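Local structure of putative cell adhesion protein (4DGU) at residues 129-134 against 186-191; 147-152 against 173-178; 151-156 against 165-170; 192-197 against 218-223. The protein is a fimbrillin-like protein that probably serves as a pilus component in cell adhesion, and that also binds zinc ions. One frame throughout, in Å; residues are numbered along the deposited sequence. Where two conformers were deposited one is given.

Contact 1 (129-134 against 186-191); sequences TVPVII and TTNVLP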
loop_
_atom_site.group_PDB
_atom_site.type_symbol
_atom_site.label_atom_id
_atom_site.label_comp_id
_atom_site.label_asym_id
_atom_site.label_seq_id
_atom_site.Cartn_x
_atom_site.Cartn_y
_atom_site.Cartn_z
ATOM N N THR A 129 -21.661 -4.862 7.521
ATOM C CA THR A 129 -21.234 -6.039 6.765
ATOM C C THR A 129 -20.447 -5.551 5.522
ATOM O O THR A 129 -20.387 -4.337 5.265
ATOM C CB THR A 129 -22.422 -6.918 6.407
ATOM O OG1 THR A 129 -23.416 -6.073 5.829
ATOM C CG2 THR A 129 -22.994 -7.673 7.621
ATOM N N VAL A 130 -19.841 -6.492 4.758
ATOM C CA VAL A 130 -18.982 -6.171 3.617
ATOM C C VAL A 130 -19.596 -6.735 2.312
ATOM O O VAL A 130 -19.580 -7.950 2.140
ATOM C CB VAL A 130 -17.509 -6.681 3.856
ATOM C CG1 VAL A 130 -16.582 -6.359 2.680
ATOM C CG2 VAL A 130 -16.927 -6.127 5.167
ATOM N N PRO A 131 -20.145 -5.899 1.389
ATOM C CA PRO A 131 -20.671 -6.450 0.123
ATOM C C PRO A 131 -19.565 -7.003 -0.765
ATOM O O PRO A 131 -18.406 -6.548 -0.727
ATOM C CB PRO A 131 -21.347 -5.252 -0.559
ATOM C CG PRO A 131 -21.334 -4.148 0.395
ATOM C CD PRO A 131 -20.287 -4.431 1.424
ATOM N N VAL A 132 -19.930 -8.003 -1.558
ATOM C CA VAL A 132 -19.021 -8.670 -2.488
ATOM C C VAL A 132 -19.555 -8.471 -3.910
ATOM O O VAL A 132 -20.711 -8.810 -4.186
ATOM C CB VAL A 132 -18.818 -10.184 -2.154
ATOM C CG1 VAL A 132 -17.714 -10.787 -3.025
ATOM C CG2 VAL A 132 -18.507 -10.394 -0.672
ATOM N N ILE A 133 -18.714 -7.918 -4.800
ATOM C CA ILE A 133 -19.100 -7.721 -6.200
ATOM C C ILE A 133 -18.202 -8.541 -7.108
ATOM O O ILE A 133 -16.992 -8.593 -6.897
ATOM C CB ILE A 133 -19.154 -6.230 -6.637
ATOM C CG1 ILE A 133 -17.790 -5.516 -6.501
ATOM C CG2 ILE A 133 -20.255 -5.483 -5.862
ATOM C CD1 ILE A 133 -17.742 -4.172 -7.166
ATOM N N ILE A 134 -18.800 -9.177 -8.116
ATOM C CA ILE A 134 -18.087 -9.966 -9.131
ATOM C C ILE A 134 -17.939 -9.108 -10.375
ATOM O O ILE A 134 -18.934 -8.662 -10.965
ATOM C CB ILE A 134 -18.720 -11.354 -9.487
ATOM C CG1 ILE A 134 -19.177 -12.126 -8.229
ATOM C CG2 ILE A 134 -17.735 -12.208 -10.354
ATOM C CD1 ILE A 134 -20.128 -13.327 -8.550
ATOM N N THR A 186 -27.171 -8.583 -2.858
ATOM C CA THR A 186 -25.729 -8.539 -2.748
ATOM C C THR A 186 -25.279 -9.446 -1.611
ATOM O O THR A 186 -25.765 -9.314 -0.473
ATOM C CB THR A 186 -25.243 -7.079 -2.570
ATOM O OG1 THR A 186 -25.860 -6.241 -3.545
ATOM C CG2 THR A 186 -23.749 -6.947 -2.738
ATOM N N THR A 187 -24.349 -10.369 -1.923
ATOM C CA THR A 187 -23.726 -11.218 -0.913
ATOM C C THR A 187 -22.897 -10.316 0.007
ATOM O O THR A 187 -22.006 -9.609 -0.460
ATOM C CB THR A 187 -22.855 -12.309 -1.540
ATOM O OG1 THR A 187 -23.660 -13.177 -2.346
ATOM C CG2 THR A 187 -22.116 -13.127 -0.481
ATOM N N ASN A 188 -23.239 -10.305 1.294
ATOM C CA ASN A 188 -22.491 -9.558 2.296
ATOM C C ASN A 188 -21.734 -10.533 3.178
ATOM O O ASN A 188 -22.258 -11.590 3.518
ATOM C CB ASN A 188 -23.388 -8.650 3.128
ATOM C CG ASN A 188 -23.586 -7.273 2.565
ATOM O OD1 ASN A 188 -23.259 -6.295 3.222
ATOM N ND2 ASN A 188 -24.214 -7.139 1.386
ATOM N N VAL A 189 -20.472 -10.214 3.492
ATOM C CA VAL A 189 -19.666 -11.080 4.360
ATOM C C VAL A 189 -19.412 -10.327 5.659
ATOM O O VAL A 189 -19.586 -9.105 5.726
ATOM C CB VAL A 189 -18.363 -11.624 3.702
ATOM C CG1 VAL A 189 -18.674 -12.588 2.553
ATOM C CG2 VAL A 189 -17.434 -10.500 3.247
ATOM N N LEU A 190 -19.044 -11.053 6.705
ATOM C CA LEU A 190 -18.797 -10.390 7.971
ATOM C C LEU A 190 -17.377 -9.826 7.993
ATOM O O LEU A 190 -16.505 -10.432 7.362
ATOM C CB LEU A 190 -19.048 -11.330 9.157
ATOM C CG LEU A 190 -20.445 -11.961 9.282
ATOM C CD1 LEU A 190 -20.481 -12.955 10.414
ATOM C CD2 LEU A 190 -21.544 -10.900 9.494
ATOM N N PRO A 191 -17.140 -8.639 8.636
ATOM C CA PRO A 191 -15.765 -8.079 8.679
ATOM C C PRO A 191 -14.761 -9.028 9.327
ATOM O O PRO A 191 -14.990 -9.563 10.406
ATOM C CB PRO A 191 -15.919 -6.810 9.521
ATOM C CG PRO A 191 -17.367 -6.514 9.541
ATOM C CD PRO A 191 -18.092 -7.797 9.397
HETATM O O HOH W 1 -22.986 -10.134 -4.479
#

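Contact 2 (147-152 against 173-178); sequences KVELSL and SENIEV. With ZN (zinc ion), chain C.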
loop_
_atom_site.group_PDB
_atom_site.type_symbol
_atom_site.label_atom_id
_atom_site.label_comp_id
_atom_site.label_asym_id
_atom_site.label_seq_id
_atom_site.Cartn_x
_atom_site.Cartn_y
_atom_site.Cartn_z
ATOM N N LYS A 147 -19.850 -20.222 -11.491
ATOM C CA LYS A 147 -20.167 -20.201 -10.065
ATOM C C LYS A 147 -18.942 -19.644 -9.317
ATOM O O LYS A 147 -17.835 -20.133 -9.519
ATOM C CB LYS A 147 -20.569 -21.615 -9.567
ATOM C CG LYS A 147 -20.982 -21.688 -8.088
ATOM C CD LYS A 147 -21.764 -22.958 -7.745
ATOM C CE LYS A 147 -20.895 -24.147 -7.395
ATOM N NZ LYS A 147 -21.714 -25.332 -7.017
ATOM N N VAL A 148 -19.143 -18.592 -8.504
ATOM C CA VAL A 148 -18.092 -17.946 -7.722
ATOM C C VAL A 148 -18.426 -18.160 -6.251
ATOM O O VAL A 148 -19.518 -17.797 -5.801
ATOM C CB VAL A 148 -17.894 -16.424 -8.053
ATOM C CG1 VAL A 148 -16.686 -15.847 -7.309
ATOM C CG2 VAL A 148 -17.754 -16.184 -9.560
ATOM N N GLU A 149 -17.478 -18.745 -5.510
ATOM C CA GLU A 149 -17.625 -19.008 -4.079
ATOM C C GLU A 149 -16.440 -18.460 -3.291
ATOM O O GLU A 149 -15.329 -18.430 -3.801
ATOM C CB GLU A 149 -17.731 -20.514 -3.825
ATOM C CG GLU A 149 -18.916 -21.213 -4.467
ATOM C CD GLU A 149 -18.885 -22.714 -4.251
ATOM O OE1 GLU A 149 -18.005 -23.382 -4.846
ATOM O OE2 GLU A 149 -19.721 -23.221 -3.465
ATOM N N LEU A 150 -16.671 -18.075 -2.036
ATOM C CA LEU A 150 -15.624 -17.630 -1.113
ATOM C C LEU A 150 -15.621 -18.517 0.120
ATOM O O LEU A 150 -16.690 -18.939 0.562
ATOM C CB LEU A 150 -15.822 -16.166 -0.674
ATOM C CG LEU A 150 -15.766 -15.089 -1.728
ATOM C CD1 LEU A 150 -16.095 -13.734 -1.101
ATOM C CD2 LEU A 150 -14.401 -15.073 -2.474
ATOM N N SER A 151 -14.449 -18.793 0.680
ATOM C CA SER A 151 -14.338 -19.594 1.899
ATOM C C SER A 151 -13.855 -18.658 3.002
ATOM O O SER A 151 -12.666 -18.311 3.071
ATOM C CB SER A 151 -13.420 -20.800 1.709
ATOM O OG SER A 151 -13.218 -21.458 2.947
ATOM N N LEU A 152 -14.820 -18.185 3.812
ATOM C CA LEU A 152 -14.616 -17.214 4.883
ATOM C C LEU A 152 -15.373 -17.596 6.141
ATOM O O LEU A 152 -16.246 -18.453 6.105
ATOM C CB LEU A 152 -15.106 -15.836 4.416
ATOM C CG LEU A 152 -14.342 -15.162 3.286
ATOM C CD1 LEU A 152 -15.079 -13.941 2.809
ATOM C CD2 LEU A 152 -12.898 -14.815 3.703
ATOM N N SER A 173 -13.798 -21.676 8.428
ATOM C CA SER A 173 -14.183 -21.021 7.196
ATOM C C SER A 173 -15.222 -21.863 6.461
ATOM O O SER A 173 -15.113 -23.087 6.442
ATOM C CB SER A 173 -12.954 -20.754 6.339
ATOM O OG SER A 173 -12.103 -19.836 7.009
ATOM N N GLU A 174 -16.271 -21.207 5.927
ATOM C CA GLU A 174 -17.379 -21.869 5.217
ATOM C C GLU A 174 -17.485 -21.374 3.800
ATOM O O GLU A 174 -17.190 -20.206 3.552
ATOM C CB GLU A 174 -18.727 -21.610 5.916
ATOM C CG GLU A 174 -18.770 -21.883 7.408
ATOM C CD GLU A 174 -20.163 -21.812 7.988
ATOM O OE1 GLU A 174 -20.993 -21.027 7.474
ATOM O OE2 GLU A 174 -20.439 -22.591 8.928
ATOM N N ASN A 175 -18.001 -22.206 2.894
ATOM C CA ASN A 175 -18.190 -21.797 1.504
ATOM C C ASN A 175 -19.494 -21.048 1.342
ATOM O O ASN A 175 -20.567 -21.542 1.689
ATOM C CB ASN A 175 -18.098 -22.972 0.525
ATOM C CG ASN A 175 -16.729 -23.070 -0.093
ATOM O OD1 ASN A 175 -16.434 -22.432 -1.110
ATOM N ND2 ASN A 175 -15.834 -23.797 0.566
ATOM N N ILE A 176 -19.367 -19.830 0.834
ATOM C CA ILE A 176 -20.443 -18.873 0.581
ATOM C C ILE A 176 -20.481 -18.599 -0.924
ATOM O O ILE A 176 -19.478 -18.151 -1.472
ATOM C CB ILE A 176 -20.193 -17.554 1.410
ATOM C CG1 ILE A 176 -19.994 -17.842 2.936
ATOM C CG2 ILE A 176 -21.312 -16.522 1.183
ATOM C CD1 ILE A 176 -18.790 -17.094 3.600
ATOM N N GLU A 177 -21.617 -18.873 -1.588
ATOM C CA GLU A 177 -21.755 -18.555 -3.009
ATOM C C GLU A 177 -22.029 -17.033 -3.166
ATOM O O GLU A 177 -22.801 -16.453 -2.386
ATOM C CB GLU A 177 -22.851 -19.389 -3.674
ATOM C CG GLU A 177 -22.682 -19.474 -5.184
ATOM C CD GLU A 177 -23.796 -20.129 -5.980
ATOM O OE1 GLU A 177 -24.582 -20.917 -5.401
ATOM O OE2 GLU A 177 -23.855 -19.879 -7.206
ATOM N N VAL A 178 -21.362 -16.402 -4.151
ATOM C CA VAL A 178 -21.457 -14.964 -4.399
ATOM C C VAL A 178 -22.467 -14.713 -5.520
ATOM O O VAL A 178 -22.396 -15.313 -6.588
ATOM C CB VAL A 178 -20.061 -14.326 -4.680
ATOM C CG1 VAL A 178 -20.149 -12.805 -4.846
ATOM C CG2 VAL A 178 -19.088 -14.648 -3.565
HETATM ZN ZN ZN C . -21.473 -21.641 10.179
HETATM O O HOH W 2 -21.452 -23.532 -0.867
#

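Contact 3 (151-156 against 165-170); sequences SLKNEG and IEINEN. With ZN (zinc ion), chain C.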
loop_
_atom_site.group_PDB
_atom_site.type_symbol
_atom_site.label_atom_id
_atom_site.label_comp_id
_atom_site.label_asym_id
_atom_site.label_seq_id
_atom_site.Cartn_x
_atom_site.Cartn_y
_atom_site.Cartn_z
ATOM N N SER A 151 -14.449 -18.793 0.680
ATOM C CA SER A 151 -14.338 -19.594 1.899
ATOM C C SER A 151 -13.855 -18.658 3.002
ATOM O O SER A 151 -12.666 -18.311 3.071
ATOM C CB SER A 151 -13.420 -20.800 1.709
ATOM O OG SER A 151 -13.218 -21.458 2.947
ATOM N N LEU A 152 -14.820 -18.185 3.812
ATOM C CA LEU A 152 -14.616 -17.214 4.883
ATOM C C LEU A 152 -15.373 -17.596 6.141
ATOM O O LEU A 152 -16.246 -18.453 6.105
ATOM C CB LEU A 152 -15.106 -15.836 4.416
ATOM C CG LEU A 152 -14.342 -15.162 3.286
ATOM C CD1 LEU A 152 -15.079 -13.941 2.809
ATOM C CD2 LEU A 152 -12.898 -14.815 3.703
ATOM N N LYS A 153 -15.077 -16.917 7.247
ATOM C CA LYS A 153 -15.767 -17.131 8.506
ATOM C C LYS A 153 -17.134 -16.447 8.393
ATOM O O LYS A 153 -17.247 -15.308 7.922
ATOM C CB LYS A 153 -14.907 -16.631 9.667
ATOM C CG LYS A 153 -13.664 -17.493 9.845
ATOM C CD LYS A 153 -12.592 -16.865 10.713
ATOM C CE LYS A 153 -11.242 -17.519 10.487
ATOM N NZ LYS A 153 -11.263 -18.994 10.702
ATOM N N ASN A 154 -18.189 -17.186 8.751
ATOM C CA ASN A 154 -19.562 -16.761 8.549
ATOM C C ASN A 154 -20.350 -16.590 9.860
ATOM O O ASN A 154 -21.579 -16.496 9.820
ATOM C CB ASN A 154 -20.206 -17.796 7.628
ATOM C CG ASN A 154 -21.518 -17.408 7.034
ATOM O OD1 ASN A 154 -21.655 -16.369 6.396
ATOM N ND2 ASN A 154 -22.512 -18.252 7.237
ATOM N N GLU A 155 -19.658 -16.502 11.019
ATOM C CA GLU A 155 -20.321 -16.276 12.315
ATOM C C GLU A 155 -19.589 -15.241 13.134
ATOM O O GLU A 155 -18.370 -15.267 13.237
ATOM C CB GLU A 155 -20.479 -17.556 13.155
ATOM C CG GLU A 155 -21.631 -18.449 12.742
ATOM C CD GLU A 155 -21.284 -19.424 11.637
ATOM O OE1 GLU A 155 -20.112 -19.867 11.579
ATOM O OE2 GLU A 155 -22.192 -19.761 10.841
ATOM N N GLY A 156 -20.348 -14.322 13.705
ATOM C CA GLY A 156 -19.792 -13.248 14.508
ATOM C C GLY A 156 -20.754 -12.717 15.536
ATOM O O GLY A 156 -21.864 -13.220 15.691
ATOM N N ILE A 165 -19.557 -5.393 14.082
ATOM C CA ILE A 165 -19.524 -6.848 13.970
ATOM C C ILE A 165 -18.079 -7.307 14.109
ATOM O O ILE A 165 -17.182 -6.771 13.463
ATOM C CB ILE A 165 -20.178 -7.372 12.657
ATOM C CG1 ILE A 165 -21.632 -6.857 12.528
ATOM C CG2 ILE A 165 -20.131 -8.915 12.596
ATOM C CD1 ILE A 165 -22.229 -6.963 11.132
ATOM N N GLU A 166 -17.870 -8.290 14.974
ATOM C CA GLU A 166 -16.555 -8.892 15.203
ATOM C C GLU A 166 -16.729 -10.385 15.002
ATOM O O GLU A 166 -17.629 -10.986 15.583
ATOM C CB GLU A 166 -15.976 -8.512 16.595
ATOM C CG GLU A 166 -14.787 -9.332 17.119
ATOM C CD GLU A 166 -13.478 -9.397 16.346
ATOM O OE1 GLU A 166 -13.023 -8.353 15.825
ATOM O OE2 GLU A 166 -12.873 -10.494 16.319
ATOM N N ILE A 167 -15.919 -10.953 14.123
ATOM C CA ILE A 167 -15.953 -12.365 13.758
ATOM C C ILE A 167 -15.537 -13.236 14.930
ATOM O O ILE A 167 -14.763 -12.812 15.793
ATOM C CB ILE A 167 -15.061 -12.617 12.468
ATOM C CG1 ILE A 167 -15.556 -13.792 11.628
ATOM C CG2 ILE A 167 -13.561 -12.727 12.742
ATOM C CD1 ILE A 167 -16.580 -13.427 10.677
ATOM N N ASN A 168 -16.081 -14.446 14.961
ATOM C CA ASN A 168 -15.693 -15.494 15.905
ATOM C C ASN A 168 -14.374 -16.085 15.370
ATOM O O ASN A 168 -14.363 -16.705 14.295
ATOM C CB ASN A 168 -16.812 -16.545 16.018
ATOM C CG ASN A 168 -16.552 -17.701 16.961
ATOM O OD1 ASN A 168 -15.576 -17.739 17.735
ATOM N ND2 ASN A 168 -17.455 -18.673 16.926
ATOM N N GLU A 169 -13.252 -15.807 16.066
ATOM C CA GLU A 169 -11.910 -16.273 15.661
ATOM C C GLU A 169 -11.814 -17.811 15.688
ATOM O O GLU A 169 -11.036 -18.399 14.923
ATOM C CB GLU A 169 -10.821 -15.654 16.560
ATOM C CG GLU A 169 -10.621 -14.154 16.382
ATOM C CD GLU A 169 -10.210 -13.661 15.006
ATOM O OE1 GLU A 169 -9.425 -14.355 14.316
ATOM O OE2 GLU A 169 -10.663 -12.557 14.628
ATOM N N ASN A 170 -12.631 -18.451 16.552
ATOM C CA ASN A 170 -12.718 -19.904 16.698
ATOM C C ASN A 170 -13.544 -20.532 15.558
ATOM O O ASN A 170 -13.486 -21.752 15.375
ATOM C CB ASN A 170 -13.303 -20.273 18.070
ATOM C CG ASN A 170 -12.499 -19.716 19.222
ATOM O OD1 ASN A 170 -11.358 -20.131 19.486
ATOM N ND2 ASN A 170 -13.061 -18.723 19.906
HETATM ZN ZN ZN C . -21.473 -21.641 10.179
#

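Contact 4 (192-197 against 218-223); sequences QKINAG and LDLKAG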
loop_
_atom_site.group_PDB
_atom_site.type_symbol
_atom_site.label_atom_id
_atom_site.label_comp_id
_atom_site.label_asym_id
_atom_site.label_seq_id
_atom_site.Cartn_x
_atom_site.Cartn_y
_atom_site.Cartn_z
ATOM N N GLN A 192 -13.654 -9.259 8.628
ATOM C CA GLN A 192 -12.569 -10.147 9.020
ATOM C C GLN A 192 -11.331 -9.842 8.204
ATOM O O GLN A 192 -11.424 -9.225 7.140
ATOM C CB GLN A 192 -12.973 -11.623 8.829
ATOM C CG GLN A 192 -13.425 -11.972 7.408
ATOM C CD GLN A 192 -14.203 -13.255 7.349
ATOM O OE1 GLN A 192 -13.649 -14.338 7.284
ATOM N NE2 GLN A 192 -15.508 -13.162 7.375
ATOM N N LYS A 193 -10.182 -10.326 8.674
ATOM C CA LYS A 193 -8.934 -10.177 7.974
ATOM C C LYS A 193 -8.759 -11.304 6.959
ATOM O O LYS A 193 -8.896 -12.484 7.288
ATOM C CB LYS A 193 -7.753 -10.132 8.970
ATOM C CG LYS A 193 -6.369 -10.147 8.314
ATOM C CD LYS A 193 -5.597 -8.883 8.592
ATOM C CE LYS A 193 -4.269 -8.866 7.874
ATOM N NZ LYS A 193 -3.225 -9.713 8.542
ATOM N N ILE A 194 -8.417 -10.921 5.722
ATOM C CA ILE A 194 -8.046 -11.856 4.651
ATOM C C ILE A 194 -6.552 -11.645 4.442
ATOM O O ILE A 194 -6.132 -10.512 4.234
ATOM C CB ILE A 194 -8.860 -11.640 3.347
ATOM C CG1 ILE A 194 -10.377 -11.861 3.552
ATOM C CG2 ILE A 194 -8.302 -12.536 2.225
ATOM C CD1 ILE A 194 -11.221 -11.305 2.428
ATOM N N ASN A 195 -5.757 -12.704 4.541
ATOM C CA ASN A 195 -4.300 -12.613 4.344
ATOM C C ASN A 195 -3.912 -12.667 2.864
ATOM O O ASN A 195 -4.608 -13.296 2.059
ATOM C CB ASN A 195 -3.581 -13.739 5.091
ATOM C CG ASN A 195 -3.888 -13.777 6.564
ATOM O OD1 ASN A 195 -3.855 -12.764 7.271
ATOM N ND2 ASN A 195 -4.197 -14.957 7.054
ATOM N N ALA A 196 -2.788 -12.012 2.519
ATOM C CA ALA A 196 -2.187 -12.015 1.177
ATOM C C ALA A 196 -1.876 -13.440 0.776
ATOM O O ALA A 196 -1.361 -14.224 1.594
ATOM C CB ALA A 196 -0.932 -11.170 1.163
ATOM N N GLY A 197 -2.314 -13.808 -0.426
ATOM C CA GLY A 197 -2.135 -15.155 -0.955
ATOM C C GLY A 197 -3.064 -16.209 -0.368
ATOM O O GLY A 197 -2.875 -17.405 -0.625
ATOM N N LEU A 218 -6.179 -7.779 3.645
ATOM C CA LEU A 218 -7.415 -6.973 3.680
ATOM C C LEU A 218 -8.068 -7.139 5.004
ATOM O O LEU A 218 -8.666 -8.175 5.247
ATOM C CB LEU A 218 -8.405 -7.364 2.555
ATOM C CG LEU A 218 -7.939 -7.228 1.108
ATOM C CD1 LEU A 218 -8.739 -8.151 0.198
ATOM C CD2 LEU A 218 -8.033 -5.796 0.628
ATOM N N ASP A 219 -7.915 -6.154 5.885
ATOM C CA ASP A 219 -8.493 -6.172 7.220
ATOM C C ASP A 219 -9.838 -5.453 7.126
ATOM O O ASP A 219 -9.936 -4.250 7.405
ATOM C CB ASP A 219 -7.527 -5.516 8.234
ATOM C CG ASP A 219 -7.825 -5.784 9.710
ATOM O OD1 ASP A 219 -8.687 -6.657 10.006
ATOM O OD2 ASP A 219 -7.181 -5.136 10.575
ATOM N N LEU A 220 -10.856 -6.188 6.646
ATOM C CA LEU A 220 -12.182 -5.654 6.339
ATOM C C LEU A 220 -12.919 -5.165 7.565
ATOM O O LEU A 220 -12.845 -5.779 8.630
ATOM C CB LEU A 220 -13.043 -6.687 5.607
ATOM C CG LEU A 220 -12.442 -7.327 4.317
ATOM C CD1 LEU A 220 -13.243 -8.557 3.938
ATOM C CD2 LEU A 220 -12.372 -6.331 3.149
ATOM N N LYS A 221 -13.601 -4.023 7.418
ATOM C CA LYS A 221 -14.384 -3.386 8.467
ATOM C C LYS A 221 -15.692 -2.835 7.854
ATOM O O LYS A 221 -15.953 -3.045 6.671
ATOM C CB LYS A 221 -13.561 -2.260 9.135
ATOM C CG LYS A 221 -12.256 -2.679 9.822
ATOM C CD LYS A 221 -12.470 -3.388 11.151
ATOM C CE LYS A 221 -11.214 -4.037 11.664
ATOM N NZ LYS A 221 -10.237 -3.048 12.180
ATOM N N ALA A 222 -16.516 -2.149 8.660
ATOM C CA ALA A 222 -17.729 -1.496 8.191
ATOM C C ALA A 222 -17.359 -0.473 7.109
ATOM O O ALA A 222 -16.345 0.241 7.237
ATOM C CB ALA A 222 -18.437 -0.817 9.349
ATOM N N GLY A 223 -18.152 -0.466 6.041
ATOM C CA GLY A 223 -17.958 0.428 4.904
ATOM C C GLY A 223 -17.108 -0.167 3.800
ATOM O O GLY A 223 -16.992 0.451 2.743
#

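Contact 1 (129-134 against 186-191)
Thr129 meets Asn188 side chain to side chain where the short strand 188-189 joins strand 120-135, antiparallel, in the mixed sheet of this fimbrillin-like fold. Thr129 OG1 donates to Asn188 OD1 at 2.6 Å. With chi1 at 50°, OG1 stands between the backbone N and the carbonyl carbon, and it also accepts from the backbone N of His107. The hydroxyl is thus held by two partners in a buried place. Asn188 ND2 turns back to Thr186 O at 3.3 Å and lies above that carbonyl plane, so both ends of the amide are fixed. An alanine in place of Asn188 would probably leave the Thr129 hydroxyl without its acceptor and Thr186 O without this amide N-H. Val130 and Val189 form a hydrogen-bonded pair, each N bound to the other's O at 2.8 Å. Their side chains share one face, with Val130 CB 3.9 Å from Val189 CG2, and Val130 CG2 reaches on toward Pro191. Val132 CG2 meets Val189 CG1 at 3.9 Å, the two side chains crossing at about a right angle. This apolar face packs on Leu150 and Leu152 of strand 147-159. Val132 N bonds to Thr187 O with a bent N-H, 139°. Next to it one water bridges the two backbones: it donates to Val132 O at 2.6 Å and accepts from Thr187 N at 2.9 Å.

Contact 2 (147-152 against 173-178)
Leu150 and Ile176 form a hydrogen-bonded pair at the middle of two antiparallel strands, 147-152 and 173-177. Each N reaches the other's O, at 2.9 Å from Leu150 N to Ile176 O and at 2.8 Å from Ile176 N to Leu150 O. A second such pair joins Leu152 and Glu174, and Val178 N bonds to Val148 O with an almost straight N-H, 173°. Apolar contacts lie on one face. Leu150 CG touches Val178 CG2 at 3.8 Å, and Ile176 CD1 reaches Leu152 CB at 4.0 Å. Leu150 and Val178 both pack on Val132 of strand 120-135. Polar side chains occupy the other face. Glu149 and Asn175 cross at about a right angle, with Asn175 OD1 3.6 Å from Glu149 CB. Glu149 CG packs 4.2 Å from Glu177 CG. Glu149 OE2 takes a bond from a water, which is held weakly by Asn175 O as well. Glu177 lies across Lys147, its OE2 3.5 Å from Lys147 CG, but the charged ends stay apart. An alanine in place of Glu149 would probably leave this water with only its weak hold on Asn175 O and uncover Glu177 CG. Metal binding is the last kind. Glu174 OE2 binds the zinc ion at 1.9 Å, Glu155 supplies the other ligand from this chain, and Glu174 OE1 has a weak bond from Asn154 ND2. The face of Leu150, Leu152 and Ile176 is apolar and largely buried, but ends in the zinc-binding Glu174; the face of Glu149, Ser151, Asn175 and Glu177 is polar and more open.

Contact 3 (151-156 against 165-170)
Gly156 and Ile167 face each other as an antiparallel, non-hydrogen-bonded pair, CA to CA 4.0 Å, in the hairpin of strands 147-159 and 165-167. Gly156 CA lies 3.3 Å from Glu166 O, and a side chain there would run into that oxygen. Next to this pair Asn168 N donates to Glu155 O at 3.0 Å. The bond is nearly straight, 170°. Ile167 and Lys153 carry the side-chain contact. CG1 of Ile167 is anti to the backbone N, chi1 -151°, and comes 3.5 Å from Lys153 CB. CD1 of Ile167 lies close to two backbone oxygens, those of Lys153 and Glu155. The Lys153 chain runs on past Asn168 O, and its NZ bonds to Ala171 O. Asn168 OD1 accepts from Asn170 N, an Asx turn that follows the strand. Glu155 binds the zinc ion mainly through OE2, at 2.1 Å, with OE1 farther off at 2.6 Å. Glu174 of strand 173-177 is the other ligand. Gly156 bonds through its backbone to Leu101 of strand 98-102, and Ile165 packs on Leu101 and on Met128 and Thr129 of strand 120-135.

Contact 4 (192-197 against 218-223)
Lys193 lays its chain over one face of the Asp219 carboxylate. Its CD stands over the CB-CG end of the group, 3.9 Å from Asp219 CB, and its own CB lies 3.7 Å from Asp219 OD1. The two side chains cross at about a right angle. CG of Lys193 is anti to the backbone N, chi1 173°, and the chain then bends at chi2. Its NZ goes elsewhere, to a salt bridge with Asp217, so the contact with Asp219 is one of methylenes against a carboxylate. The other flat group is the amide of Gln192. Gln192 starts off away from 218-223, and its amide is bound elsewhere: NE2 donates to Lys153 O and Leu190 O. The backbones form a short antiparallel two-stranded sheet, 193-194 with 218-219. Ile194 and Leu218 are its hydrogen-bonded pair, each N bound to the other's O at 2.8 Å. Leu220 N adds a bond to Gln192 O at 3.1 Å. Ile194 CD1 meets Leu220 CD1 at 3.7 Å, an apolar contact. Leu220 CB packs on the backbone carbonyl of Gln192, 3.4 Å from Gln192 O. Ile194, Leu218 and Leu220 all pack on Leu226 of strand 225-230. Leu218 also touches Gly241 of a neighbouring subunit.

Overall arrangement
Contact 1 lies nearest the middle of the chain, its centre about 7 Å from the chain's centre. The centres of contacts 2 and 4 are about 11 Å from the centre of contact 1, and that of contact 3 about 13 Å. Along the chain contacts 2 and 3 are nested inside the loop that contact 1 closes, and contact 4 follows it. Contacts 2 and 3 share strand 147-159 and the zinc ion, each giving one glutamate. Contact 1 meets contact 2 through Val178, which touches Val132 and Ile134, and contact 3 through Leu190, which packs on Gly156 and Ile167. Contact 4 joins contact 3 by Gln192 NE2, 2.8 Å from Lys153 O, and meets contact 1 where Pro191 and Val130 pack against Leu220 and Lys221.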